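Local coordinates for protein citrate synthase (Pyrobaculum aerophilum, PDB 2IBP) that probably catalyses the condensation of oxaloacetate with acetyl-CoA and water to citrate and CoA, the entry step of the tricarboxylic acid cycle, at residues Gly41-Leu46 against Tyr292-Arg298; Ser35-Ile39 against Ala212-Val216. All coordinates share one frame; numbering follows the deposited sequence.

Contact 1: residues Gly41-Leu46 against Tyr292-Arg298; sequences GEKGIL and YKAYDPR
The carbonyl O of I45 lies at the edge of the Y292 ring, near its plane, while the CA atoms of G41 and G44 approach obliquely. One face carries the CA of D296, from its own segment. With CG beside the backbone N (chi1 -66°), the ring is carried along the turn until OH of Y292 stands 3.6 Å from CB of L46; the hydroxyl itself is hydrogen-bonded to H214. A second flat group, the guanidinium of R298, is met edge-on by D296. NE of R298 reaches OD1 of D296 at 3.0 Å, almost straight and in the guanidinium plane; NH2 meets OD2 tilted from it, and OD2 also accepts N of V345. OD1 takes the backbone N of R298 as well, a capping bond from D296, the N-cap residue of helix 297-313. CD2 of L46 rests on CD of R298 at 3.8 Å, and CB of L46 touches CG of P297.

G44 and I45 both face D40, a G1 beta bulge where the turn runs into strand 45-48. A side chain on G44 would run into O of Y295, and its positive phi suits glycine too. K293 N donates to O of G41 at 2.7 Å, the one direct hydrogen bond between the segments, and two waters add bridges: one joins O of E42 to O of K293, the other O of G44 to O of Y295. Backbone polarity thus fastens the turn, while the pairing with D296 probably balances the charge of R298, whose side chain lies near the predicted catalytic D346, and fixes its rotation.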
loop_
_atom_site.group_PDB
_atom_site.type_symbol
_atom_site.label_atom_id
_atom_site.label_comp_id
_atom_site.label_asym_id
_atom_site.label_seq_id
_atom_site.Cartn_x
_atom_site.Cartn_y
_atom_site.Cartn_z
ATOM N N GLY A 41 10.687 -25.165 -4.859
ATOM C CA GLY A 41 9.437 -25.615 -5.448
ATOM C C GLY A 41 9.466 -27.017 -6.024
ATOM O O GLY A 41 8.458 -27.719 -6.000
ATOM N N GLU A 42 10.613 -27.433 -6.548
ATOM C CA GLU A 42 10.724 -28.760 -7.142
ATOM C C GLU A 42 10.690 -29.857 -6.091
ATOM O O GLU A 42 10.059 -30.890 -6.297
ATOM C CB GLU A 42 11.979 -28.890 -8.014
ATOM C CG GLU A 42 11.835 -28.273 -9.402
ATOM C CD GLU A 42 11.570 -26.777 -9.375
ATOM O OE1 GLU A 42 12.148 -26.079 -8.509
ATOM O OE2 GLU A 42 10.818 -26.294 -10.252
ATOM N N LYS A 43 11.356 -29.633 -4.963
ATOM C CA LYS A 43 11.388 -30.623 -3.895
ATOM C C LYS A 43 10.284 -30.425 -2.846
ATOM O O LYS A 43 10.029 -31.312 -2.039
ATOM C CB LYS A 43 12.758 -30.645 -3.222
ATOM C CG LYS A 43 13.883 -31.059 -4.160
ATOM C CD LYS A 43 15.205 -31.188 -3.438
ATOM C CE LYS A 43 16.289 -31.696 -4.379
ATOM N NZ LYS A 43 16.493 -30.775 -5.524
ATOM N N GLY A 44 9.630 -29.269 -2.862
ATOM C CA GLY A 44 8.567 -28.987 -1.903
ATOM C C GLY A 44 9.106 -28.736 -0.514
ATOM O O GLY A 44 8.650 -29.328 0.454
ATOM N N ILE A 45 10.090 -27.839 -0.428
ATOM C CA ILE A 45 10.725 -27.503 0.837
ATOM C C ILE A 45 10.599 -26.002 1.068
ATOM O O ILE A 45 10.753 -25.195 0.144
ATOM C CB ILE A 45 12.233 -27.855 0.816
ATOM C CG1 ILE A 45 12.443 -29.330 0.466
ATOM C CG2 ILE A 45 12.866 -27.555 2.163
ATOM C CD1 ILE A 45 13.900 -29.681 0.199
ATOM N N LEU A 46 10.314 -25.643 2.312
ATOM C CA LEU A 46 10.208 -24.256 2.724
ATOM C C LEU A 46 11.117 -24.075 3.925
ATOM O O LEU A 46 11.102 -24.908 4.835
ATOM C CB LEU A 46 8.771 -23.947 3.144
ATOM C CG LEU A 46 8.505 -22.597 3.802
ATOM C CD1 LEU A 46 8.891 -21.395 2.893
ATOM C CD2 LEU A 46 7.056 -22.505 4.226
ATOM N N TYR A 292 5.354 -24.303 -5.906
ATOM C CA TYR A 292 5.423 -25.719 -5.570
ATOM C C TYR A 292 5.033 -26.630 -6.733
ATOM O O TYR A 292 3.903 -26.551 -7.251
ATOM C CB TYR A 292 4.544 -26.061 -4.351
ATOM C CG TYR A 292 5.040 -25.426 -3.082
ATOM C CD1 TYR A 292 6.270 -25.781 -2.547
ATOM C CD2 TYR A 292 4.267 -24.495 -2.396
ATOM C CE1 TYR A 292 6.736 -25.181 -1.398
ATOM C CE2 TYR A 292 4.725 -23.896 -1.241
ATOM C CZ TYR A 292 5.950 -24.252 -0.740
ATOM O OH TYR A 292 6.406 -23.658 0.420
ATOM N N LYS A 293 5.971 -27.490 -7.118
ATOM C CA LYS A 293 5.751 -28.511 -8.153
ATOM C C LYS A 293 5.891 -29.849 -7.438
ATOM O O LYS A 293 6.543 -30.780 -7.904
ATOM C CB LYS A 293 6.801 -28.367 -9.267
ATOM C CG LYS A 293 6.882 -26.975 -9.842
ATOM C CD LYS A 293 5.558 -26.496 -10.413
ATOM C CE LYS A 293 5.621 -25.022 -10.751
ATOM N NZ LYS A 293 4.350 -24.509 -11.319
ATOM N N ALA A 294 5.341 -29.863 -6.229
ATOM C CA ALA A 294 5.386 -30.968 -5.313
ATOM C C ALA A 294 4.346 -30.634 -4.266
ATOM O O ALA A 294 3.801 -29.527 -4.255
ATOM C CB ALA A 294 6.759 -31.057 -4.655
ATOM N N TYR A 295 4.063 -31.585 -3.395
ATOM C CA TYR A 295 3.091 -31.353 -2.349
ATOM C C TYR A 295 3.623 -30.184 -1.509
ATOM O O TYR A 295 4.814 -30.122 -1.182
ATOM C CB TYR A 295 2.913 -32.611 -1.493
ATOM C CG TYR A 295 1.549 -32.759 -0.881
ATOM C CD1 TYR A 295 1.154 -31.969 0.193
ATOM C CD2 TYR A 295 0.682 -33.742 -1.326
ATOM C CE1 TYR A 295 -0.100 -32.106 0.761
ATOM C CE2 TYR A 295 -0.551 -33.926 -0.731
ATOM C CZ TYR A 295 -0.954 -33.081 0.287
ATOM O OH TYR A 295 -2.178 -33.249 0.862
ATOM N N ASP A 296 2.768 -29.198 -1.288
ATOM C CA ASP A 296 3.115 -28.036 -0.474
ATOM C C ASP A 296 3.429 -28.590 0.917
ATOM O O ASP A 296 2.589 -29.247 1.532
ATOM C CB ASP A 296 1.887 -27.119 -0.462
ATOM C CG ASP A 296 2.048 -25.865 0.376
ATOM O OD1 ASP A 296 2.938 -25.801 1.248
ATOM O OD2 ASP A 296 1.212 -24.956 0.159
ATOM N N PRO A 297 4.624 -28.288 1.450
ATOM C CA PRO A 297 4.958 -28.840 2.758
ATOM C C PRO A 297 4.030 -28.361 3.861
ATOM O O PRO A 297 3.806 -29.075 4.852
ATOM C CB PRO A 297 6.388 -28.339 3.003
ATOM C CG PRO A 297 6.536 -27.147 2.124
ATOM C CD PRO A 297 5.674 -27.401 0.928
ATOM N N ARG A 298 3.518 -27.146 3.700
ATOM C CA ARG A 298 2.614 -26.590 4.670
ATOM C C ARG A 298 1.312 -27.372 4.622
ATOM O O ARG A 298 0.653 -27.564 5.646
ATOM C CB ARG A 298 2.348 -25.130 4.359
ATOM C CG ARG A 298 3.594 -24.260 4.369
ATOM C CD ARG A 298 3.301 -22.906 3.804
ATOM N NE ARG A 298 2.844 -23.027 2.428
ATOM C CZ ARG A 298 2.346 -22.024 1.725
ATOM N NH1 ARG A 298 2.273 -20.809 2.253
ATOM N NH2 ARG A 298 1.886 -22.249 0.509
HETATM O O HOH W 1 9.083 -31.208 -9.172
HETATM O O HOH W 2 6.667 -31.239 0.096
#

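Contact 2: residues Ser35-Ile39 against Ala212-Val216; sequences SISDI and ADHEV
I39 drives CD1 onto one face of the H214 ring, a CH-pi contact 3.4 Å from the centroid and 18° off the normal. CD1 also lies against CG and CD of E215, so the methyl sits tightly between the imidazole, its NE2 already engaged by Y292, and the glutamate chain. Farther along, S37 OG relays between backbone and acid: it donates to OD2 of D213 at 2.7 Å, on the anti side of the carboxylate, and accepts N of E215 at 3.2 Å. Its position between backbone N and carbonyl carbon (chi1 64°) turns the hydroxyl toward the 212-216 loop. CG2 of I36 packs on the same OD2, which H378 of helix 363-382 also binds.

The looser side is wet. E215, extended beyond CG, brings OE2 to N of I39 at 3.0 Å; the N-H arrives from above the carboxylate plane, 44° out of it, and its angle is bent. Two waters also donate to OE2: one ties it to O of S37, and the second, 2.9 Å from OE2 of E215, joins it to O of I39. OD1 of D38 stands 3.6 Å from OE2 of E215, an acidic pair whose repulsion the waters probably soften; OD2 of D38 bonds to H399 of the second subunit. With an alanine in place of the glutamate E215, N of I39 would probably lose its side-chain acceptor, both waters their shared anchor, and the I39 methyl its packing against the glutamate chain.

The loop is thereby fastened to strand 37-40 by a relay at one end and a solvated carboxylate at the other, with H214 held from its face beside the predicted catalytic H289.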
loop_
_atom_site.group_PDB
_atom_site.type_symbol
_atom_site.label_atom_id
_atom_site.label_comp_id
_atom_site.label_asym_id
_atom_site.label_seq_id
_atom_site.Cartn_x
_atom_site.Cartn_y
_atom_site.Cartn_z
ATOM N N SER A 35 17.324 -13.086 3.474
ATOM C CA SER A 35 17.637 -14.269 4.259
ATOM C C SER A 35 16.427 -14.714 5.084
ATOM O O SER A 35 16.547 -15.610 5.908
ATOM C CB SER A 35 18.836 -14.007 5.163
ATOM O OG SER A 35 18.548 -13.015 6.122
ATOM N N ILE A 36 15.236 -14.220 4.746
ATOM C CA ILE A 36 14.044 -14.491 5.542
ATOM C C ILE A 36 13.449 -15.862 5.294
ATOM O O ILE A 36 13.284 -16.631 6.226
ATOM C CB ILE A 36 12.974 -13.387 5.386
ATOM C CG1 ILE A 36 13.564 -12.054 5.860
ATOM C CG2 ILE A 36 11.735 -13.727 6.211
ATOM C CD1 ILE A 36 12.697 -10.829 5.628
ATOM N N SER A 37 13.116 -16.157 4.044
ATOM C CA SER A 37 12.555 -17.464 3.722
ATOM C C SER A 37 12.960 -17.879 2.324
ATOM O O SER A 37 13.353 -17.051 1.501
ATOM C CB SER A 37 11.026 -17.465 3.840
ATOM O OG SER A 37 10.441 -16.580 2.876
ATOM N N ASP A 38 12.865 -19.173 2.063
ATOM C CA ASP A 38 13.226 -19.707 0.771
ATOM C C ASP A 38 12.344 -20.882 0.482
ATOM O O ASP A 38 11.967 -21.605 1.396
ATOM C CB ASP A 38 14.678 -20.180 0.764
ATOM C CG ASP A 38 15.203 -20.452 -0.641
ATOM O OD1 ASP A 38 14.736 -19.794 -1.597
ATOM O OD2 ASP A 38 16.088 -21.319 -0.797
ATOM N N ILE A 39 12.008 -21.046 -0.792
ATOM C CA ILE A 39 11.211 -22.177 -1.226
ATOM C C ILE A 39 11.932 -22.924 -2.320
ATOM O O ILE A 39 12.458 -22.302 -3.255
ATOM C CB ILE A 39 9.887 -21.730 -1.839
ATOM C CG1 ILE A 39 9.030 -20.986 -0.820
ATOM C CG2 ILE A 39 9.121 -22.935 -2.397
ATOM C CD1 ILE A 39 7.900 -20.217 -1.464
ATOM N N ALA A 212 3.663 -17.742 8.137
ATOM C CA ALA A 212 4.426 -16.585 8.608
ATOM C C ALA A 212 5.180 -15.821 7.526
ATOM O O ALA A 212 5.290 -14.585 7.609
ATOM C CB ALA A 212 5.346 -16.988 9.730
ATOM N N ASP A 213 5.742 -16.540 6.558
ATOM C CA ASP A 213 6.382 -15.878 5.417
ATOM C C ASP A 213 6.391 -16.807 4.229
ATOM O O ASP A 213 6.370 -18.032 4.388
ATOM C CB ASP A 213 7.805 -15.411 5.705
ATOM C CG ASP A 213 8.247 -14.331 4.727
ATOM O OD1 ASP A 213 7.507 -13.334 4.597
ATOM O OD2 ASP A 213 9.292 -14.486 4.053
ATOM N N HIS A 214 6.372 -16.239 3.029
ATOM C CA HIS A 214 6.396 -17.062 1.847
ATOM C C HIS A 214 6.864 -16.217 0.681
ATOM O O HIS A 214 6.061 -15.757 -0.120
ATOM C CB HIS A 214 5.015 -17.683 1.622
ATOM C CG HIS A 214 5.052 -19.041 0.988
ATOM N ND1 HIS A 214 4.567 -19.289 -0.278
ATOM C CD2 HIS A 214 5.588 -20.210 1.418
ATOM C CE1 HIS A 214 4.740 -20.568 -0.571
ATOM N NE2 HIS A 214 5.339 -21.153 0.449
ATOM N N GLU A 215 8.164 -15.927 0.706
ATOM C CA GLU A 215 8.815 -15.095 -0.294
ATOM C C GLU A 215 8.147 -13.726 -0.447
ATOM O O GLU A 215 7.899 -13.082 0.567
ATOM C CB GLU A 215 9.054 -15.865 -1.590
ATOM C CG GLU A 215 10.044 -17.019 -1.316
ATOM C CD GLU A 215 10.459 -17.820 -2.530
ATOM O OE1 GLU A 215 9.771 -17.789 -3.578
ATOM O OE2 GLU A 215 11.465 -18.542 -2.396
ATOM N N VAL A 216 7.926 -13.244 -1.675
ATOM C CA VAL A 216 7.472 -11.863 -1.845
ATOM C C VAL A 216 6.223 -11.686 -2.708
ATOM O O VAL A 216 6.300 -11.227 -3.868
ATOM C CB VAL A 216 8.601 -10.953 -2.407
ATOM C CG1 VAL A 216 8.195 -9.483 -2.250
ATOM C CG2 VAL A 216 9.907 -11.198 -1.675
HETATM O O HOH W 3 13.649 -16.460 -1.327
HETATM O O HOH W 4 11.696 -20.219 -4.769
#

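How the contacts relate
Contacts 1 and 2 use successive strands, 45-48 and 37-40, of one small antiparallel sheet, each pinning a distant loop to it. Both are partly buried, but contact 1 lies farther from the centre of the chain, with exposed E42 and K43 at its turn, whereas no touching residue of contact 2 is exposed and the second subunit reaches it. Contact 1 relies chiefly on backbone groups and an internal salt bridge, contact 2 on a side-chain hydroxyl and carboxylates, which take backbone N-H groups and each other, with a methyl on an imidazole face. They meet where H214 bonds to Y292 and packs on R298, and where I39 of strand 37-40 touches Y292, beside the predicted catalytic H289.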